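Side-chain contacts in Lmo0131 protein (Listeria monocytogenes, PDB 4Q6J), which is of unknown function but folds as an EAL-domain TIM barrel and may act as a cyclic-guanylate-specific phosphodiesterase: residues K190-I195 / V220-E225; Y24-D29 / E243-K248. All coordinates share one frame; numbering follows the deposited sequence.

Contact 1 (K190-I195 / V220-E225); sequences KQQIII and VEKLRE
Gln192 and Lys222 meet with their side chains crossing at about a right angle, the amide nitrogen of one set against the aliphatic end of the other. Gln192 NE2 lies 3.8 Å from Lys222 CD and 3.9 Å from Lys222 CE, so it faces the two methylenes almost equally. The lysine chain runs extended as far as CE and then bends (chi4 76°), which carries its ammonium away from the amide: Lys222 NZ is 5.3 Å from Gln192 NE2 and 6.7 Å from Gln192 OE1. The touch is therefore van der Waals, and the amide N-H finds its hydrogen bond at the backbone oxygen of Leu185, which the side chains of Lys222 and Ile195 also touch.

One turn further along helix 189-204, Ile195 directs its CB at the other helix, and its CG2 branch comes to 4.5 Å from Leu223 CD2. Leu223 starts off obliquely, and its CD2 branch closes the distance, a loose apolar approach. Leu223 also lies on Phe231 of strand 230-231, while Ile195 rests on Phe181 and Leu185. A different part of helix 189-204 meets the second subunit, where Lys190 NZ bonds to Leu167 O of that neighbouring chain.

The two helices are consecutive in the alpha/beta barrel, separated by strand 208-211. With CA atoms no nearer than 8.6 Å and 118 Å² buried, their direct contact is slight. Its chemistry implies weak dispersion contacts between the helices, with Phe181 and Leu185 adding apolar packing and Leu185 O taking the Gln192 N-H.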
ATOM      1  N   LYS B 190     -23.313  -1.508  16.373  1.00 13.77           N
ATOM      2  CA  LYS B 190     -22.591  -0.449  15.712  1.00 11.30           C
ATOM      3  C   LYS B 190     -22.660  -0.615  14.186  1.00 13.40           C
ATOM      4  O   LYS B 190     -22.830   0.350  13.467  1.00 11.89           O
ATOM      5  CB  LYS B 190     -21.126  -0.439  16.151  1.00 13.64           C
ATOM      6  CG  LYS B 190     -20.879  -0.087  17.584  1.00 15.36           C
ATOM      7  CD  LYS B 190     -19.367  -0.185  17.970  1.00 16.44           C
ATOM      8  CE  LYS B 190     -18.533   0.977  17.413  1.00 19.23           C
ATOM      9  NZ  LYS B 190     -17.104   1.057  17.864  1.00 22.57           N
ATOM     10  N   GLN B 191     -22.530  -1.848  13.690  1.00 14.75           N
ATOM     11  CA  GLN B 191     -22.547  -2.061  12.247  1.00 13.03           C
ATOM     12  C   GLN B 191     -23.936  -1.848  11.699  1.00 11.61           C
ATOM     13  O   GLN B 191     -24.098  -1.431  10.557  1.00 15.98           O
ATOM     14  CB  GLN B 191     -21.991  -3.440  11.872  1.00 14.94           C
ATOM     15  CG  GLN B 191     -21.828  -3.698  10.372  1.00 14.10           C
ATOM     16  CD  GLN B 191     -20.864  -2.731   9.715  1.00 16.51           C
ATOM     17  OE1 GLN B 191     -20.147  -1.987  10.402  1.00 16.29           O
ATOM     18  NE2 GLN B 191     -20.833  -2.728   8.376  1.00 13.36           N
ATOM     19  N   GLN B 192     -24.944  -2.136  12.502  1.00 12.70           N
ATOM     20  CA  GLN B 192     -26.317  -1.836  12.065  1.00 15.25           C
ATOM     21  C   GLN B 192     -26.532  -0.343  11.898  1.00 11.49           C
ATOM     22  O   GLN B 192     -27.164   0.119  10.945  1.00 13.72           O
ATOM     23  CB  GLN B 192     -27.365  -2.431  13.000  1.00 13.66           C
ATOM     24  CG  GLN B 192     -27.504  -3.944  12.805  1.00 12.54           C
ATOM     25  CD  GLN B 192     -28.867  -4.487  13.216  1.00 20.64           C
ATOM     26  OE1 GLN B 192     -29.883  -3.811  13.051  1.00 18.75           O
ATOM     27  NE2 GLN B 192     -28.891  -5.719  13.744  1.00 13.99           N
ATOM     28  N   ILE B 193     -25.987   0.413  12.828  1.00  9.40           N
ATOM     29  CA  ILE B 193     -26.052   1.853  12.729  1.00 14.17           C
ATOM     30  C   ILE B 193     -25.232   2.355  11.528  1.00 12.69           C
ATOM     31  O   ILE B 193     -25.658   3.263  10.804  1.00 14.35           O
ATOM     32  CB  ILE B 193     -25.622   2.507  14.042  1.00 11.26           C
ATOM     33  CG1 ILE B 193     -26.650   2.185  15.119  1.00 13.52           C
ATOM     34  CG2 ILE B 193     -25.553   3.995  13.892  1.00 14.17           C
ATOM     35  CD1 ILE B 193     -26.140   2.364  16.484  1.00 17.85           C
ATOM     36  N   ILE B 194     -24.077   1.746  11.296  1.00  9.64           N
ATOM     37  CA  ILE B 194     -23.219   2.192  10.217  1.00 10.82           C
ATOM     38  C   ILE B 194     -23.874   1.962   8.869  1.00 12.01           C
ATOM     39  O   ILE B 194     -23.885   2.847   8.002  1.00 12.89           O
ATOM     40  CB  ILE B 194     -21.861   1.508  10.262  1.00 13.67           C
ATOM     41  CG1 ILE B 194     -21.054   2.011  11.454  1.00 13.95           C
ATOM     42  CG2 ILE B 194     -21.098   1.741   8.953  1.00 14.50           C
ATOM     43  CD1 ILE B 194     -19.906   1.124  11.832  1.00 12.42           C
ATOM     44  N   ILE B 195     -24.427   0.767   8.691  1.00 11.65           N
ATOM     45  CA  ILE B 195     -25.089   0.439   7.450  1.00 10.04           C
ATOM     46  C   ILE B 195     -26.193   1.433   7.186  1.00  8.86           C
ATOM     47  O   ILE B 195     -26.308   1.944   6.090  1.00 12.47           O
ATOM     48  CB  ILE B 195     -25.699  -0.972   7.470  1.00 10.85           C
ATOM     49  CG1 ILE B 195     -24.593  -2.031   7.539  1.00 15.29           C
ATOM     50  CG2 ILE B 195     -26.547  -1.178   6.221  1.00 13.86           C
ATOM     51  CD1 ILE B 195     -25.093  -3.410   7.984  1.00 14.87           C
ATOM     52  N   VAL B 220     -31.501 -10.707   4.861  1.00 10.49           N
ATOM     53  CA  VAL B 220     -32.471 -10.055   4.000  1.00 11.80           C
ATOM     54  C   VAL B 220     -33.455  -9.200   4.792  1.00 16.88           C
ATOM     55  O   VAL B 220     -33.766  -8.056   4.441  1.00 13.92           O
ATOM     56  CB  VAL B 220     -33.238 -11.068   3.169  1.00 12.83           C
ATOM     57  CG1 VAL B 220     -34.390 -10.376   2.417  1.00 14.25           C
ATOM     58  CG2 VAL B 220     -32.283 -11.765   2.206  1.00 14.44           C
ATOM     59  N   GLU B 221     -33.932  -9.765   5.887  1.00 12.78           N
ATOM     60  CA  GLU B 221     -34.867  -9.050   6.733  1.00 12.39           C
ATOM     61  C   GLU B 221     -34.260  -7.707   7.192  1.00 11.74           C
ATOM     62  O   GLU B 221     -34.903  -6.666   7.068  1.00 14.33           O
ATOM     63  CB  GLU B 221     -35.263  -9.918   7.919  1.00 12.14           C
ATOM     64  CG  GLU B 221     -36.107 -11.097   7.521  1.00 13.32           C
ATOM     65  CD  GLU B 221     -36.292 -12.096   8.659  1.00 21.34           C
ATOM     66  OE1 GLU B 221     -35.646 -11.941   9.716  1.00 23.81           O
ATOM     67  OE2 GLU B 221     -37.087 -13.038   8.504  1.00 16.42           O
ATOM     68  N   LYS B 222     -33.019  -7.739   7.699  1.00 12.88           N
ATOM     69  CA  LYS B 222     -32.362  -6.545   8.234  1.00 12.14           C
ATOM     70  C   LYS B 222     -32.093  -5.517   7.165  1.00  9.47           C
ATOM     71  O   LYS B 222     -32.343  -4.344   7.344  1.00 13.94           O
ATOM     72  CB  LYS B 222     -31.046  -6.912   8.896  1.00 12.89           C
ATOM     73  CG  LYS B 222     -31.234  -7.803  10.106  1.00 15.09           C
ATOM     74  CD  LYS B 222     -29.949  -8.010  10.859  1.00 18.66           C
ATOM     75  CE  LYS B 222     -30.162  -8.945  12.050  1.00 17.76           C
ATOM     76  NZ  LYS B 222     -30.277 -10.364  11.619  1.00 14.59           N
ATOM     77  N   LEU B 223     -31.567  -5.975   6.048  1.00 13.80           N
ATOM     78  CA  LEU B 223     -31.161  -5.067   4.986  1.00 12.43           C
ATOM     79  C   LEU B 223     -32.377  -4.439   4.334  1.00 13.01           C
ATOM     80  O   LEU B 223     -32.332  -3.265   4.001  1.00 14.53           O
ATOM     81  CB  LEU B 223     -30.249  -5.778   3.976  1.00 11.92           C
ATOM     82  CG  LEU B 223     -28.998  -6.361   4.636  1.00 15.59           C
ATOM     83  CD1 LEU B 223     -28.304  -7.362   3.703  1.00 11.23           C
ATOM     84  CD2 LEU B 223     -28.051  -5.238   5.152  1.00 11.41           C
ATOM     85  N   ARG B 224     -33.445  -5.210   4.132  0.57 12.96           N
ATOM     86  CA  ARG B 224     -34.677  -4.637   3.606  0.57 10.97           C
ATOM     87  C   ARG B 224     -35.161  -3.516   4.517  0.57 12.33           C
ATOM     88  O   ARG B 224     -35.583  -2.456   4.051  0.57 14.19           O
ATOM     89  CB  ARG B 224     -35.778  -5.684   3.501  0.57 14.16           C
ATOM     90  CG  ARG B 224     -35.673  -6.602   2.316  0.57 19.38           C
ATOM     91  CD  ARG B 224     -36.973  -7.375   2.100  0.57 17.37           C
ATOM     92  NE  ARG B 224     -37.443  -8.048   3.303  0.57 13.41           N
ATOM     93  CZ  ARG B 224     -37.930  -9.279   3.311  0.57 17.15           C
ATOM     94  NH1 ARG B 224     -38.333  -9.830   4.446  0.57 16.26           N
ATOM     95  NH2 ARG B 224     -38.000  -9.957   2.174  0.57 23.63           N
ATOM     96  N   GLU B 225     -35.096  -3.753   5.826  0.57  9.35           N
ATOM     97  CA  GLU B 225     -35.577  -2.760   6.786  0.57 16.85           C
ATOM     98  C   GLU B 225     -34.697  -1.516   6.881  0.57 22.46           C
ATOM     99  O   GLU B 225     -35.165  -0.462   7.311  0.57 30.67           O
ATOM    100  CB  GLU B 225     -35.796  -3.365   8.167  0.57 15.66           C
ATOM    101  CG  GLU B 225     -37.109  -4.075   8.272  0.57 16.49           C
ATOM    102  CD  GLU B 225     -38.274  -3.235   7.730  0.57 23.93           C
ATOM    103  OE1 GLU B 225     -38.913  -3.636   6.719  0.57 29.27           O
ATOM    104  OE2 GLU B 225     -38.560  -2.179   8.328  0.57 24.11           O
TER

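Contact 2 (Y24-D29 / E243-K248); sequences YQPKVD and EEIKQK. With EDO (1,2-ethanediol), chain N; EDO (1,2-ethanediol), chain L.
Ile245 reaches Tyr24 and Pro26 through two successive torsions: chi1 of -69° sets CG1 beside its backbone N, and chi2 of -68° folds CD1 over instead of extending it. The methyl so placed meets the proline ring tip to tip, with Ile245 CD1 4.0 Å from Pro26 CG. The same methyl stands 3.9 Å from Tyr24 O, a van der Waals touch on the strand's backbone. Tyr24 extends its ring to Thr76 and Gln80 of helix 66-83.

Gln25 leaves the strand on the side turned from the helix. Its NE2 donates to O2 of a 1,2-ethanediol at 2.6 Å, with an N-H...O angle of 162°, and also to Ser237 O; OE1 accepts from Gln232. These three bonds fix the rotation of the amide. Lys27 bends at chi3, and its NZ lies 2.9 Å from O1 of a second ethanediol, with a long, weak ion pair to Glu123. Both diols probably come from the crystallisation liquor.

Strand 20-29 runs antiparallel to both its neighbours, as in the EAL variant of the TIM barrel. Tyr24 and Pro26 direct their CB toward the helix and Gln25 directs its CB away. All three touching residues are buried, and the Ile245 methyl meets its partners by van der Waals contact alone, whereas Gln25 and Lys27 offer donors to small diols, consistent with polar surroundings there.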
ATOM      1  N   TYR B  24     -21.970 -14.463 -14.612  1.00 13.22           N
ATOM      2  CA  TYR B  24     -22.953 -13.448 -14.206  1.00 15.87           C
ATOM      3  C   TYR B  24     -23.554 -13.782 -12.853  1.00 15.44           C
ATOM      4  O   TYR B  24     -23.996 -14.910 -12.636  1.00 15.78           O
ATOM      5  CB  TYR B  24     -24.095 -13.391 -15.226  1.00 12.64           C
ATOM      6  CG  TYR B  24     -23.616 -13.058 -16.598  1.00 11.51           C
ATOM      7  CD1 TYR B  24     -23.294 -11.753 -16.934  1.00 13.43           C
ATOM      8  CD2 TYR B  24     -23.451 -14.047 -17.559  1.00 19.11           C
ATOM      9  CE1 TYR B  24     -22.827 -11.430 -18.187  1.00 14.49           C
ATOM     10  CE2 TYR B  24     -22.984 -13.732 -18.830  1.00 15.56           C
ATOM     11  CZ  TYR B  24     -22.669 -12.420 -19.129  1.00 13.29           C
ATOM     12  OH  TYR B  24     -22.206 -12.083 -20.370  1.00 15.79           O
ATOM     13  N   GLN B  25     -23.600 -12.816 -11.947  1.00 13.11           N
ATOM     14  CA  GLN B  25     -24.256 -13.060 -10.666  1.00 13.18           C
ATOM     15  C   GLN B  25     -25.498 -12.153 -10.536  1.00 18.23           C
ATOM     16  O   GLN B  25     -25.383 -10.931 -10.636  1.00 13.78           O
ATOM     17  CB  GLN B  25     -23.287 -12.876  -9.492  1.00 12.28           C
ATOM     18  CG  GLN B  25     -23.941 -13.359  -8.197  1.00 15.77           C
ATOM     19  CD  GLN B  25     -23.078 -13.252  -6.941  1.00 16.51           C
ATOM     20  OE1 GLN B  25     -22.316 -12.304  -6.778  1.00 21.91           O
ATOM     21  NE2 GLN B  25     -23.221 -14.224  -6.035  1.00 11.98           N
ATOM     22  N   PRO B  26     -26.714 -12.746 -10.347  1.00 15.33           N
ATOM     23  CA  PRO B  26     -27.901 -11.883 -10.301  1.00 14.82           C
ATOM     24  C   PRO B  26     -27.867 -10.857  -9.158  1.00 24.51           C
ATOM     25  O   PRO B  26     -27.344 -11.116  -8.069  1.00 22.41           O
ATOM     26  CB  PRO B  26     -29.059 -12.866 -10.060  1.00 12.29           C
ATOM     27  CG  PRO B  26     -28.550 -14.151 -10.355  1.00 15.60           C
ATOM     28  CD  PRO B  26     -27.081 -14.149 -10.125  1.00 23.24           C
ATOM     29  N   LYS B  27     -28.428  -9.691  -9.439  1.00 13.41           N
ATOM     30  CA  LYS B  27     -28.752  -8.711  -8.426  1.00 12.70           C
ATOM     31  C   LYS B  27     -30.274  -8.619  -8.401  1.00 12.35           C
ATOM     32  O   LYS B  27     -30.916  -8.545  -9.449  1.00 14.32           O
ATOM     33  CB  LYS B  27     -28.114  -7.359  -8.757  1.00 16.44           C
ATOM     34  CG  LYS B  27     -26.623  -7.372  -8.521  1.00 19.34           C
ATOM     35  CD  LYS B  27     -26.020  -6.111  -9.014  1.00 14.86           C
ATOM     36  CE  LYS B  27     -26.259  -5.951 -10.499  1.00 14.73           C
ATOM     37  NZ  LYS B  27     -25.621  -4.699 -10.971  1.00 13.55           N
ATOM     38  N   VAL B  28     -30.829  -8.620  -7.193  1.00 13.68           N
ATOM     39  CA  VAL B  28     -32.259  -8.729  -6.971  1.00 10.95           C
ATOM     40  C   VAL B  28     -32.749  -7.456  -6.291  1.00 11.40           C
ATOM     41  O   VAL B  28     -32.101  -6.937  -5.400  1.00 14.43           O
ATOM     42  CB  VAL B  28     -32.545  -9.963  -6.074  1.00 13.30           C
ATOM     43  CG1 VAL B  28     -33.888  -9.920  -5.499  1.00 13.94           C
ATOM     44  CG2 VAL B  28     -32.320 -11.266  -6.855  1.00 22.40           C
ATOM     45  N   ASP B  29     -33.899  -6.953  -6.704  1.00 11.26           N
ATOM     46  CA  ASP B  29     -34.528  -5.842  -6.003  1.00 12.23           C
ATOM     47  C   ASP B  29     -34.928  -6.258  -4.567  1.00 16.33           C
ATOM     48  O   ASP B  29     -35.534  -7.299  -4.386  1.00 16.18           O
ATOM     49  CB  ASP B  29     -35.749  -5.373  -6.802  1.00 15.97           C
ATOM     50  CG  ASP B  29     -36.360  -4.091  -6.253  1.00 20.04           C
ATOM     51  OD1 ASP B  29     -37.207  -4.177  -5.352  1.00 29.95           O
ATOM     52  OD2 ASP B  29     -36.000  -2.996  -6.731  1.00 29.88           O
ATOM     53  N   GLU B 243     -25.954 -19.397 -19.711  0.57 13.36           N
ATOM     54  CA  GLU B 243     -26.708 -20.613 -19.992  0.57 15.14           C
ATOM     55  C   GLU B 243     -27.407 -21.158 -18.755  0.57 16.94           C
ATOM     56  O   GLU B 243     -28.598 -21.444 -18.785  0.57 17.21           O
ATOM     57  CB  GLU B 243     -25.771 -21.677 -20.564  0.57 22.28           C
ATOM     58  CG  GLU B 243     -26.173 -23.111 -20.267  0.57 34.54           C
ATOM     59  CD  GLU B 243     -25.017 -23.956 -19.728  0.57 33.98           C
ATOM     60  OE1 GLU B 243     -23.932 -23.380 -19.458  0.57 32.27           O
ATOM     61  OE2 GLU B 243     -25.204 -25.191 -19.570  0.57 25.19           O
ATOM     62  N   GLU B 244     -26.662 -21.291 -17.667  1.00 18.06           N
ATOM     63  CA  GLU B 244     -27.190 -21.839 -16.425  1.00 15.80           C
ATOM     64  C   GLU B 244     -28.090 -20.855 -15.646  1.00 15.78           C
ATOM     65  O   GLU B 244     -28.998 -21.259 -14.899  1.00 16.28           O
ATOM     66  CB  GLU B 244     -26.047 -22.349 -15.579  1.00 19.85           C
ATOM     67  CG  GLU B 244     -25.127 -23.257 -16.349  1.00 28.03           C
ATOM     68  CD  GLU B 244     -23.923 -23.719 -15.525  1.00 49.35           C
ATOM     69  OE1 GLU B 244     -23.969 -23.632 -14.282  1.00 47.58           O
ATOM     70  OE2 GLU B 244     -22.919 -24.168 -16.121  1.00 60.25           O
ATOM     71  N   ILE B 245     -27.852 -19.564 -15.827  1.00 14.58           N
ATOM     72  CA  ILE B 245     -28.818 -18.590 -15.333  1.00 15.21           C
ATOM     73  C   ILE B 245     -30.183 -18.831 -15.972  1.00 14.19           C
ATOM     74  O   ILE B 245     -31.162 -19.000 -15.292  1.00 21.92           O
ATOM     75  CB  ILE B 245     -28.428 -17.144 -15.658  1.00 15.79           C
ATOM     76  CG1 ILE B 245     -27.196 -16.694 -14.858  1.00 20.27           C
ATOM     77  CG2 ILE B 245     -29.606 -16.230 -15.383  1.00 16.59           C
ATOM     78  CD1 ILE B 245     -27.438 -16.552 -13.382  1.00 18.36           C
ATOM     79  N   LYS B 246     -30.234 -18.858 -17.290  1.00 14.78           N
ATOM     80  CA  LYS B 246     -31.507 -18.957 -17.978  1.00 18.78           C
ATOM     81  C   LYS B 246     -32.231 -20.272 -17.686  1.00 20.09           C
ATOM     82  O   LYS B 246     -33.473 -20.325 -17.707  1.00 25.01           O
ATOM     83  CB  LYS B 246     -31.313 -18.758 -19.475  1.00 23.47           C
ATOM     84  CG  LYS B 246     -31.210 -17.306 -19.877  1.00 23.70           C
ATOM     85  CD  LYS B 246     -30.827 -17.148 -21.344  1.00 18.36           C
ATOM     86  CE  LYS B 246     -30.713 -15.680 -21.754  1.00 23.67           C
ATOM     87  NZ  LYS B 246     -30.247 -15.528 -23.172  1.00 19.81           N
ATOM     88  N   GLN B 247     -31.458 -21.320 -17.396  1.00 19.60           N
ATOM     89  CA  GLN B 247     -32.041 -22.621 -17.023  1.00 18.67           C
ATOM     90  C   GLN B 247     -32.602 -22.569 -15.615  1.00 13.41           C
ATOM     91  O   GLN B 247     -33.544 -23.267 -15.294  1.00 20.32           O
ATOM     92  CB  GLN B 247     -31.030 -23.757 -17.191  1.00 19.36           C
ATOM     93  CG  GLN B 247     -30.726 -23.974 -18.663  1.00 23.01           C
ATOM     94  CD  GLN B 247     -29.511 -24.825 -18.965  1.00 38.62           C
ATOM     95  OE1 GLN B 247     -28.790 -25.261 -18.071  1.00 40.87           O
ATOM     96  NE2 GLN B 247     -29.280 -25.064 -20.254  1.00 43.37           N
ATOM     97  N   LYS B 248     -32.046 -21.687 -14.791  1.00 18.44           N
ATOM     98  CA  LYS B 248     -32.486 -21.540 -13.408  1.00 14.45           C
ATOM     99  C   LYS B 248     -33.636 -20.569 -13.286  1.00 16.06           C
ATOM    100  O   LYS B 248     -34.559 -20.780 -12.504  1.00 19.52           O
ATOM    101  CB  LYS B 248     -31.322 -21.104 -12.498  1.00 24.16           C
ATOM    102  CG  LYS B 248     -31.567 -21.454 -11.035  1.00 28.48           C
ATOM    103  CD  LYS B 248     -30.615 -20.798 -10.043  1.00 20.96           C
ATOM    104  CE  LYS B 248     -31.107 -21.061  -8.631  1.00 22.96           C
ATOM    105  NZ  LYS B 248     -30.417 -20.247  -7.599  1.00 35.84           N
TER
HETATM  106  C1  EDO N 303     -27.376  -1.744  -9.198  1.00 29.97           C
HETATM  107  O1  EDO N 303     -26.068  -2.215  -9.557  1.00 23.39           O
HETATM  108  C2  EDO N 303     -28.455  -2.694  -9.686  1.00 33.55           C
HETATM  109  O2  EDO N 303     -28.402  -3.925  -8.958  1.00 52.23           O
HETATM  110  C1  EDO L 301     -21.332 -15.079  -1.530  1.00 28.04           C
HETATM  111  O1  EDO L 301     -22.626 -14.783  -1.001  1.00 16.06           O
HETATM  112  C2  EDO L 301     -21.047 -14.284  -2.784  1.00 39.08           C
HETATM  113  O2  EDO L 301     -21.931 -14.660  -3.838  1.00 29.12           O

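Overall arrangement
Contact 1 is nested along the chain inside the long loop closed by contact 2, which brings the C-terminal helix 242-248 back to the N-terminal strand 20-29. Their centres lie 25 Å apart and their nearest atoms about 7 Å, without touching. Strand 230-231 links them: Phe231 is packed on by Leu223 of contact 1 and is backbone-bonded to Val28 of contact 2. Contact 1 is peripheral, about 22 Å from the chain centre and beside the second subunit; contact 2 is about 14 Å from it. Both ethanediols bound at contact 2 sit by strand residues 24-29, and they may mark a pocket of the barrel.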